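Local coordinates for protein leucine aminopeptidase (Parabacteroides distasonis, PDB 3TC8) that binds zinc and probably acts as an aminopeptidase of the M28 family, cleaving residues from the N-terminal ends of peptides, at residues D200-K205 with I263-Y268; N206-K211 with Y238-A243; V65-A70 with E81-I86. All coordinates share one frame; numbering follows the deposited sequence.

Interaction 1 of 3, residues D200-K205 with I263-Y268; sequences DMVGGK and IDIINY
Asp200 and Ile266 send their side chains out alongside one another in the same direction, the carboxylate of one running beside the aliphatic arm of the other. In both, the first torsion sets the gamma atom anti to the backbone N (chi1 -171° for CG of Asp200, 178° for CG1 of Ile266), and the closest side-chain approach is Asp200 OD2 to Ile266 CD1 at 3.7 Å. A methyl thus covers part of an acidic group that already has acids around it: OD2 of Asp200 and OD2 of Asp264 stand 4.9 Å apart, and Asp249 is close to both. Val202 and Ile265 pack at a slant to each other, CG1 of Val202 lying 4.0 Å from CG2 of Ile265 and also against that residue's carbonyl oxygen. The backbones are pinned at two points. Asp200 N donates to Ile265 O at 3.0 Å, and Asn267 N donates to Met201 O at 3.2 Å. Beyond them, in the conformer described for Asn267, a water accepts from Gly204 N and Asn267 ND2, while OD1 of Asn267 is engaged by Thr208 N. The contact lies where strand 195-200 gives way to loop, beside the edge strand 262-266 of the central sheet; helix 125-144 meets Asp200 and Met201 through the zinc ligand Asp127, and helix 213-233 packs on Ile263.

Interaction 2 of 3, residues N206-K211 with Y238-A243; sequences NATFFK and YFINAA
The ring of Phe239 carries Phe209 on one face: CD2 of Phe209 stands 3.7 Å above the plane, over the ring centre. This is an edge-to-face pair, its planes turned 66° apart and its centroids separated by 5.0 Å. A second ring, that of Phe210, has CB of Ile240 centred over a face at 4.1 Å, a CH-pi contact to which CG2 of the same isoleucine adds. Tyr238 is approached at its ring edge by a water, which bonds its OH and accepts from Asn206 N. Between the backbones, Phe209 N donates to Tyr238 O and Ile240 N to Phe209 O; Lys211 N then skips ahead to Ala242 O at 2.9 Å. Beyond CG the Lys211 chain is fully extended, running beside Asn241; in the conformer described, NZ meets Asn241 OD1 at 2.6 Å, and Glu224 of helix 213-233 supplies a salt bridge to the same ammonium. An alanine in place of Lys211 would probably leave Glu224 without its positive mate. The pairs Phe209-Phe239 and Lys211-Ala243 are parallel, yet the register slips by two residues between them, a beta bulge in which Asn241 centres an inverse gamma turn. With helix 213-233 filling most of the chain between the two short strands, the arrangement is a small beta-alpha-beta unit.

Interaction 3 of 3, residues V65-A70 with E81-I86; sequences VYQQEA and EARNII
Tyr66 lays its CB and CD1 obliquely across the side chain of Ile86, CD1 coming within 4.0 Å of CG2, while the carbonyl oxygen of Ile86 sits at the edge of the ring, near its plane. The two residues form a hydrogen-bonded pair in an antiparallel beta hairpin, strands 64-73 and 79-89, which supplies one edge of the central mixed sheet. Reciprocal backbone bonds recur at Gln68-Asn84 and Ala70-Ala82, with Gln67-Ile85 and Glu69-Arg83 as the non-hydrogen-bonded pairs between them. On the side of the sheet that carries Tyr66 and Ile86, the side chains of Gln68 and Asn84 run alongside each other, their amide planes 66° apart. Asn84 ND2 donates to Gln68 OE1 at 2.9 Å and also serves Gly178 O, whereas Gln68 NE2 turns to Asn185 O, so this polar pair ties the hairpin to helix 177-184 and the loop that follows it. The other face bears Gln67, Glu69, Arg83 and Ile85, and helix 45-60 packs there. A bend at chi3 (48°) takes NE of Arg83 out of the line of its chain, and the guanidinium comes to rest nearly coplanar with the Gln67 amide. Asp52 forms a salt bridge with NH1 of Arg83, which also donates to Gln67 OE1 at 2.8 Å, the acceptor lying only 2° out of the guanidinium plane.

How the interactions relate
Along the chain the hairpin of interaction 3 comes first; the segments of interaction 2 fall later, between those of interaction 1. Interactions 1 and 3 reach the same mixed sheet near its two outermost strands, 262-266 and 64-73, centres about 24 Å apart. Interactions 1 and 2 are neighbours, centres about 9 Å apart, and touch directly: Thr208 OG1 and Tyr268 O, 2.8 Å apart, probably share a hydrogen bond. Interaction 2 lies farther from the chain's centre, about 17 Å against about 9 Å for interaction 1, on the opposite side from interaction 3. Interaction 1 lies next to the zinc site, linked to interaction 3 by the sheet and to interaction 2 by direct touch.

Interaction 1 of 3, residues D200-K205 with I263-Y268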
loop_
_atom_site.group_PDB
_atom_site.type_symbol
_atom_site.label_atom_id
_atom_site.label_comp_id
_atom_site.label_asym_id
_atom_site.label_seq_id
_atom_site.Cartn_x
_atom_site.Cartn_y
_atom_site.Cartn_z
ATOM N N ASP A 200 -1.035 -3.643 -1.405
ATOM C CA ASP A 200 0.375 -3.754 -1.791
ATOM C C ASP A 200 0.472 -4.654 -3.016
ATOM O O ASP A 200 -0.009 -5.772 -2.946
ATOM C CB ASP A 200 1.180 -4.309 -0.608
ATOM C CG ASP A 200 2.676 -4.266 -0.783
ATOM O OD1 ASP A 200 3.186 -3.678 -1.750
ATOM O OD2 ASP A 200 3.428 -4.796 0.110
HETATM N N MSE A 201 1.033 -4.177 -4.115
HETATM C CA MSE A 201 1.117 -5.007 -5.327
HETATM C C MSE A 201 -0.254 -5.512 -5.787
HETATM O O MSE A 201 -0.508 -6.717 -5.861
HETATM C CB MSE A 201 2.153 -6.165 -5.171
HETATM C CG MSE A 201 3.577 -5.637 -4.963
HETATM SE SE MSE A 201 4.916 -6.936 -4.935
HETATM C CE MSE A 201 5.224 -7.007 -6.667
ATOM N N VAL A 202 -1.098 -4.532 -6.050
ATOM C CA VAL A 202 -2.467 -4.733 -6.488
ATOM C C VAL A 202 -2.704 -4.314 -7.937
ATOM O O VAL A 202 -3.841 -4.116 -8.343
ATOM C CB VAL A 202 -3.476 -4.048 -5.551
ATOM C CG1 VAL A 202 -3.444 -4.693 -4.168
ATOM C CG2 VAL A 202 -3.280 -2.566 -5.525
ATOM N N GLY A 203 -1.627 -4.212 -8.727
ATOM C CA GLY A 203 -1.753 -3.803 -10.098
ATOM C C GLY A 203 -1.352 -4.786 -11.153
ATOM O O GLY A 203 -1.566 -4.516 -12.347
ATOM N N GLY A 204 -0.727 -5.894 -10.801
ATOM C CA GLY A 204 -0.171 -6.792 -11.794
ATOM C C GLY A 204 -1.226 -7.540 -12.571
ATOM O O GLY A 204 -2.215 -8.020 -12.007
ATOM N N LYS A 205 -0.991 -7.729 -13.868
ATOM C CA LYS A 205 -1.872 -8.527 -14.697
ATOM C C LYS A 205 -2.076 -9.896 -14.054
ATOM O O LYS A 205 -1.086 -10.539 -13.658
ATOM C CB LYS A 205 -1.309 -8.682 -16.101
ATOM C CG LYS A 205 -2.289 -9.282 -17.076
ATOM C CD LYS A 205 -1.670 -9.467 -18.461
ATOM C CE LYS A 205 -2.547 -10.279 -19.360
ATOM N NZ LYS A 205 -3.794 -9.527 -19.599
ATOM N N ILE A 263 -5.752 -6.020 7.405
ATOM C CA ILE A 263 -5.489 -7.027 6.410
ATOM C C ILE A 263 -4.602 -6.470 5.298
ATOM O O ILE A 263 -4.501 -5.246 5.097
ATOM C CB ILE A 263 -6.803 -7.572 5.821
ATOM C CG1 ILE A 263 -7.483 -6.595 4.852
ATOM C CG2 ILE A 263 -7.760 -8.020 6.951
ATOM C CD1 ILE A 263 -8.587 -7.243 4.015
ATOM N N ASP A 264 -4.013 -7.405 4.547
ATOM C CA ASP A 264 -3.179 -7.098 3.388
ATOM C C ASP A 264 -3.760 -7.722 2.160
ATOM O O ASP A 264 -3.945 -8.952 2.145
ATOM C CB ASP A 264 -1.755 -7.616 3.638
ATOM C CG ASP A 264 -0.711 -7.072 2.708
ATOM O OD1 ASP A 264 -0.977 -6.287 1.786
ATOM O OD2 ASP A 264 0.502 -7.478 2.944
ATOM N N ILE A 265 -4.076 -6.900 1.157
ATOM C CA ILE A 265 -4.478 -7.342 -0.167
ATOM C C ILE A 265 -3.225 -7.210 -1.015
ATOM O O ILE A 265 -2.766 -6.094 -1.292
ATOM C CB ILE A 265 -5.633 -6.480 -0.734
ATOM C CG1 ILE A 265 -6.843 -6.467 0.214
ATOM C CG2 ILE A 265 -6.005 -6.956 -2.134
ATOM C CD1 ILE A 265 -7.987 -5.625 -0.218
ATOM N N ILE A 266 -2.670 -8.344 -1.425
ATOM C CA ILE A 266 -1.341 -8.422 -2.037
ATOM C C ILE A 266 -1.247 -9.606 -2.949
ATOM O O ILE A 266 -1.690 -10.700 -2.608
ATOM C CB ILE A 266 -0.224 -8.433 -0.943
ATOM C CG1 ILE A 266 1.160 -8.554 -1.583
ATOM C CG2 ILE A 266 -0.440 -9.510 0.108
ATOM C CD1 ILE A 266 2.309 -8.243 -0.630
ATOM N N ASN A 267 -0.668 -9.397 -4.114
ATOM C CA ASN A 267 -0.423 -10.493 -5.054
ATOM C C ASN A 267 0.554 -11.501 -4.427
ATOM O O ASN A 267 1.691 -11.151 -4.098
ATOM C CB ASN A 267 0.113 -9.849 -6.337
ATOM C CG ASN A 267 0.206 -10.809 -7.517
ATOM O OD1 ASN A 267 -0.181 -11.995 -7.434
ATOM N ND2 ASN A 267 0.728 -10.292 -8.632
ATOM N N TYR A 268 0.105 -12.744 -4.271
ATOM C CA TYR A 268 0.880 -13.825 -3.736
ATOM C C TYR A 268 0.809 -14.992 -4.689
ATOM O O TYR A 268 -0.258 -15.342 -5.182
ATOM C CB TYR A 268 0.303 -14.261 -2.380
ATOM C CG TYR A 268 0.929 -15.485 -1.771
ATOM C CD1 TYR A 268 2.174 -15.430 -1.161
ATOM C CD2 TYR A 268 0.236 -16.687 -1.735
ATOM C CE1 TYR A 268 2.744 -16.568 -0.570
ATOM C CE2 TYR A 268 0.785 -17.820 -1.155
ATOM C CZ TYR A 268 2.029 -17.761 -0.562
ATOM O OH TYR A 268 2.598 -18.866 0.036
HETATM O O HOH W 1 0.237 -7.378 -8.542
HETATM O O HOH W 2 1.009 -11.801 -11.217
#

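Interaction 2 of 3, residues N206-K211 with Y238-A243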
loop_
_atom_site.group_PDB
_atom_site.type_symbol
_atom_site.label_atom_id
_atom_site.label_comp_id
_atom_site.label_asym_id
_atom_site.label_seq_id
_atom_site.Cartn_x
_atom_site.Cartn_y
_atom_site.Cartn_z
ATOM N N ASN A 206 -3.328 -10.347 -13.916
ATOM C CA ASN A 206 -3.632 -11.677 -13.361
ATOM C C ASN A 206 -3.102 -11.917 -11.928
ATOM O O ASN A 206 -2.861 -13.047 -11.525
ATOM C CB ASN A 206 -3.209 -12.763 -14.310
ATOM C CG ASN A 206 -3.937 -12.689 -15.634
ATOM O OD1 ASN A 206 -5.159 -12.456 -15.693
ATOM N ND2 ASN A 206 -3.210 -12.932 -16.716
ATOM N N ALA A 207 -3.037 -10.850 -11.143
ATOM C CA ALA A 207 -2.668 -10.949 -9.739
ATOM C C ALA A 207 -3.634 -11.907 -9.034
ATOM O O ALA A 207 -4.829 -11.999 -9.381
ATOM C CB ALA A 207 -2.715 -9.588 -9.053
ATOM N N THR A 208 -3.143 -12.545 -7.983
ATOM C CA THR A 208 -3.923 -13.428 -7.141
ATOM C C THR A 208 -3.751 -13.034 -5.689
ATOM O O THR A 208 -2.662 -13.176 -5.144
ATOM C CB THR A 208 -3.555 -14.890 -7.390
ATOM O OG1 THR A 208 -2.153 -15.111 -7.246
ATOM C CG2 THR A 208 -3.995 -15.351 -8.767
ATOM N N PHE A 209 -4.846 -12.576 -5.086
ATOM C CA PHE A 209 -4.868 -12.158 -3.706
ATOM C C PHE A 209 -5.415 -13.299 -2.855
ATOM O O PHE A 209 -6.605 -13.644 -2.941
ATOM C CB PHE A 209 -5.751 -10.915 -3.506
ATOM C CG PHE A 209 -5.493 -9.806 -4.509
ATOM C CD1 PHE A 209 -4.224 -9.359 -4.812
ATOM C CD2 PHE A 209 -6.565 -9.180 -5.144
ATOM C CE1 PHE A 209 -4.000 -8.336 -5.708
ATOM C CE2 PHE A 209 -6.344 -8.141 -6.032
ATOM C CZ PHE A 209 -5.083 -7.725 -6.331
ATOM N N PHE A 210 -4.533 -13.927 -2.064
ATOM C CA PHE A 210 -4.933 -14.982 -1.155
ATOM C C PHE A 210 -5.192 -14.373 0.221
ATOM O O PHE A 210 -4.859 -13.227 0.521
ATOM C CB PHE A 210 -3.811 -16.039 -1.084
ATOM C CG PHE A 210 -3.710 -16.941 -2.279
ATOM C CD1 PHE A 210 -3.150 -16.512 -3.474
ATOM C CD2 PHE A 210 -4.196 -18.216 -2.194
ATOM C CE1 PHE A 210 -3.061 -17.348 -4.544
ATOM C CE2 PHE A 210 -4.118 -19.068 -3.300
ATOM C CZ PHE A 210 -3.543 -18.636 -4.447
ATOM N N LYS A 211 -5.834 -15.174 1.073
ATOM C CA LYS A 211 -6.118 -14.715 2.434
ATOM C C LYS A 211 -4.814 -14.843 3.251
ATOM O O LYS A 211 -4.362 -15.964 3.573
ATOM C CB LYS A 211 -7.254 -15.529 3.037
ATOM C CG LYS A 211 -8.536 -15.435 2.244
ATOM C CD LYS A 211 -9.627 -16.255 2.869
ATOM C CE LYS A 211 -10.852 -16.335 2.051
ATOM N NZ LYS A 211 -11.862 -17.235 2.731
ATOM N N TYR A 238 -9.544 -12.842 -8.881
ATOM C CA TYR A 238 -8.508 -12.093 -8.205
ATOM C C TYR A 238 -8.447 -12.374 -6.719
ATOM O O TYR A 238 -7.369 -12.581 -6.182
ATOM C CB TYR A 238 -8.668 -10.573 -8.430
ATOM C CG TYR A 238 -8.521 -10.166 -9.865
ATOM C CD1 TYR A 238 -7.259 -10.007 -10.429
ATOM C CD2 TYR A 238 -9.617 -10.036 -10.687
ATOM C CE1 TYR A 238 -7.127 -9.664 -11.771
ATOM C CE2 TYR A 238 -9.479 -9.696 -12.027
ATOM C CZ TYR A 238 -8.241 -9.552 -12.569
ATOM O OH TYR A 238 -8.130 -9.231 -13.909
ATOM N N PHE A 239 -9.591 -12.343 -6.034
ATOM C CA PHE A 239 -9.657 -12.633 -4.611
ATOM C C PHE A 239 -9.904 -14.104 -4.415
ATOM O O PHE A 239 -11.048 -14.559 -4.339
ATOM C CB PHE A 239 -10.735 -11.776 -3.949
ATOM C CG PHE A 239 -10.367 -10.320 -3.857
ATOM C CD1 PHE A 239 -10.552 -9.449 -4.926
ATOM C CD2 PHE A 239 -9.881 -9.779 -2.676
ATOM C CE1 PHE A 239 -10.210 -8.110 -4.840
ATOM C CE2 PHE A 239 -9.548 -8.468 -2.584
ATOM C CZ PHE A 239 -9.722 -7.646 -3.654
ATOM N N ILE A 240 -8.819 -14.841 -4.305
ATOM C CA ILE A 240 -8.861 -16.324 -4.283
ATOM C C ILE A 240 -9.346 -16.765 -2.909
ATOM O O ILE A 240 -8.829 -16.292 -1.885
ATOM C CB ILE A 240 -7.479 -16.928 -4.545
ATOM C CG1 ILE A 240 -6.837 -16.323 -5.803
ATOM C CG2 ILE A 240 -7.590 -18.442 -4.656
ATOM C CD1 ILE A 240 -7.640 -16.450 -7.088
ATOM N N ASN A 241 -10.338 -17.659 -2.874
ATOM C CA ASN A 241 -10.933 -18.102 -1.636
ATOM C C ASN A 241 -10.100 -19.216 -1.028
ATOM O O ASN A 241 -10.541 -20.382 -0.955
ATOM C CB ASN A 241 -12.359 -18.578 -1.890
ATOM C CG ASN A 241 -13.200 -18.605 -0.606
ATOM O OD1 ASN A 241 -12.882 -17.930 0.398
ATOM N ND2 ASN A 241 -14.293 -19.377 -0.641
ATOM N N ALA A 242 -8.905 -18.873 -0.608
ATOM C CA ALA A 242 -7.961 -19.797 -0.068
ATOM C C ALA A 242 -6.966 -19.069 0.798
ATOM O O ALA A 242 -6.628 -17.916 0.530
ATOM C CB ALA A 242 -7.244 -20.605 -1.160
ATOM N N ALA A 243 -6.408 -19.768 1.770
ATOM C CA ALA A 243 -5.338 -19.260 2.614
ATOM C C ALA A 243 -4.029 -19.162 1.862
ATOM O O ALA A 243 -3.672 -20.049 1.077
ATOM C CB ALA A 243 -5.143 -20.141 3.858
HETATM O O HOH W 3 -5.653 -8.800 -14.899
#

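Interaction 3 of 3, residues V65-A70 with E81-I86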
loop_
_atom_site.group_PDB
_atom_site.type_symbol
_atom_site.label_atom_id
_atom_site.label_comp_id
_atom_site.label_asym_id
_atom_site.label_seq_id
_atom_site.Cartn_x
_atom_site.Cartn_y
_atom_site.Cartn_z
ATOM N N VAL A 65 -5.001 17.000 5.331
ATOM C CA VAL A 65 -3.739 16.315 5.057
ATOM C C VAL A 65 -2.732 16.628 6.157
ATOM O O VAL A 65 -2.538 17.790 6.531
ATOM C CB VAL A 65 -3.199 16.712 3.658
ATOM C CG1 VAL A 65 -1.794 16.091 3.433
ATOM C CG2 VAL A 65 -4.196 16.281 2.608
ATOM N N TYR A 66 -2.117 15.573 6.639
ATOM C CA TYR A 66 -0.994 15.657 7.565
ATOM C C TYR A 66 0.231 15.076 6.906
ATOM O O TYR A 66 0.151 14.019 6.326
ATOM C CB TYR A 66 -1.277 14.817 8.823
ATOM C CG TYR A 66 -2.534 15.014 9.549
ATOM C CD1 TYR A 66 -3.717 14.493 9.073
ATOM C CD2 TYR A 66 -2.553 15.624 10.778
ATOM C CE1 TYR A 66 -4.903 14.598 9.752
ATOM C CE2 TYR A 66 -3.741 15.767 11.489
ATOM C CZ TYR A 66 -4.907 15.227 10.975
ATOM O OH TYR A 66 -6.099 15.374 11.664
ATOM N N GLN A 67 1.343 15.778 6.957
ATOM C CA GLN A 67 2.599 15.281 6.437
ATOM C C GLN A 67 3.536 15.037 7.596
ATOM O O GLN A 67 4.007 15.996 8.202
ATOM C CB GLN A 67 3.186 16.228 5.387
ATOM C CG GLN A 67 2.238 16.405 4.188
ATOM C CD GLN A 67 2.841 17.274 3.104
ATOM O OE1 GLN A 67 3.894 16.975 2.613
ATOM N NE2 GLN A 67 2.184 18.337 2.751
ATOM N N GLN A 68 3.745 13.798 7.949
ATOM C CA GLN A 68 4.516 13.451 9.108
ATOM C C GLN A 68 5.961 13.213 8.680
ATOM O O GLN A 68 6.228 12.226 8.053
ATOM C CB GLN A 68 3.897 12.218 9.732
ATOM C CG GLN A 68 4.680 11.648 10.870
ATOM C CD GLN A 68 3.936 10.442 11.474
ATOM O OE1 GLN A 68 3.827 9.418 10.868
ATOM N NE2 GLN A 68 3.429 10.633 12.704
ATOM N N GLU A 69 6.829 14.156 8.991
ATOM C CA GLU A 69 8.214 14.038 8.596
ATOM C C GLU A 69 9.050 13.545 9.762
ATOM O O GLU A 69 8.909 14.051 10.856
ATOM C CB GLU A 69 8.726 15.378 8.090
ATOM C CG GLU A 69 7.985 15.793 6.834
ATOM C CD GLU A 69 8.379 17.103 6.299
ATOM O OE1 GLU A 69 7.958 18.122 6.891
ATOM O OE2 GLU A 69 9.055 17.125 5.262
ATOM N N ALA A 70 9.943 12.602 9.519
ATOM C CA ALA A 70 10.785 12.054 10.560
ATOM C C ALA A 70 12.052 11.535 9.924
ATOM O O ALA A 70 12.029 11.019 8.806
ATOM C CB ALA A 70 10.092 10.916 11.285
ATOM N N GLU A 81 15.154 10.783 5.185
ATOM C CA GLU A 81 14.236 11.911 5.337
ATOM C C GLU A 81 12.846 11.436 4.935
ATOM O O GLU A 81 12.433 11.565 3.769
ATOM C CB GLU A 81 14.725 13.048 4.430
ATOM C CG GLU A 81 16.135 13.463 4.802
ATOM C CD GLU A 81 16.723 14.563 3.946
ATOM O OE1 GLU A 81 16.505 14.519 2.686
ATOM O OE2 GLU A 81 17.470 15.423 4.565
ATOM N N ALA A 82 12.162 10.778 5.855
ATOM C CA ALA A 82 10.901 10.091 5.583
ATOM C C ALA A 82 9.714 11.030 5.765
ATOM O O ALA A 82 9.752 11.996 6.547
ATOM C CB ALA A 82 10.777 8.886 6.495
ATOM N N ARG A 83 8.647 10.713 5.044
ATOM C CA ARG A 83 7.430 11.496 5.074
ATOM C C ARG A 83 6.242 10.562 4.874
ATOM O O ARG A 83 6.018 10.043 3.786
ATOM C CB ARG A 83 7.465 12.570 3.985
ATOM C CG ARG A 83 6.190 13.337 3.881
ATOM C CD ARG A 83 6.226 14.610 3.106
ATOM N NE ARG A 83 6.892 14.456 1.801
ATOM C CZ ARG A 83 6.810 15.332 0.802
ATOM N NH1 ARG A 83 5.859 16.234 0.783
ATOM N NH2 ARG A 83 7.635 15.219 -0.200
ATOM N N ASN A 84 5.505 10.306 5.952
ATOM C CA ASN A 84 4.215 9.624 5.852
ATOM C C ASN A 84 3.155 10.665 5.519
ATOM O O ASN A 84 3.177 11.761 6.055
ATOM C CB ASN A 84 3.849 8.917 7.157
ATOM C CG ASN A 84 4.820 7.843 7.572
ATOM O OD1 ASN A 84 5.294 7.057 6.751
ATOM N ND2 ASN A 84 5.065 7.747 8.888
ATOM N N ILE A 85 2.263 10.334 4.597
ATOM C CA ILE A 85 1.255 11.266 4.121
ATOM C C ILE A 85 -0.112 10.736 4.470
ATOM O O ILE A 85 -0.480 9.652 4.055
ATOM C CB ILE A 85 1.418 11.528 2.620
ATOM C CG1 ILE A 85 2.833 12.001 2.269
ATOM C CG2 ILE A 85 0.350 12.484 2.096
ATOM C CD1 ILE A 85 3.186 11.968 0.813
ATOM N N ILE A 86 -0.857 11.524 5.242
ATOM C CA ILE A 86 -2.143 11.114 5.760
ATOM C C ILE A 86 -3.238 12.053 5.249
ATOM O O ILE A 86 -3.100 13.239 5.386
ATOM C CB ILE A 86 -2.182 11.131 7.312
ATOM C CG1 ILE A 86 -1.111 10.219 7.910
ATOM C CG2 ILE A 86 -3.590 10.748 7.818
ATOM C CD1 ILE A 86 0.120 10.843 8.396
#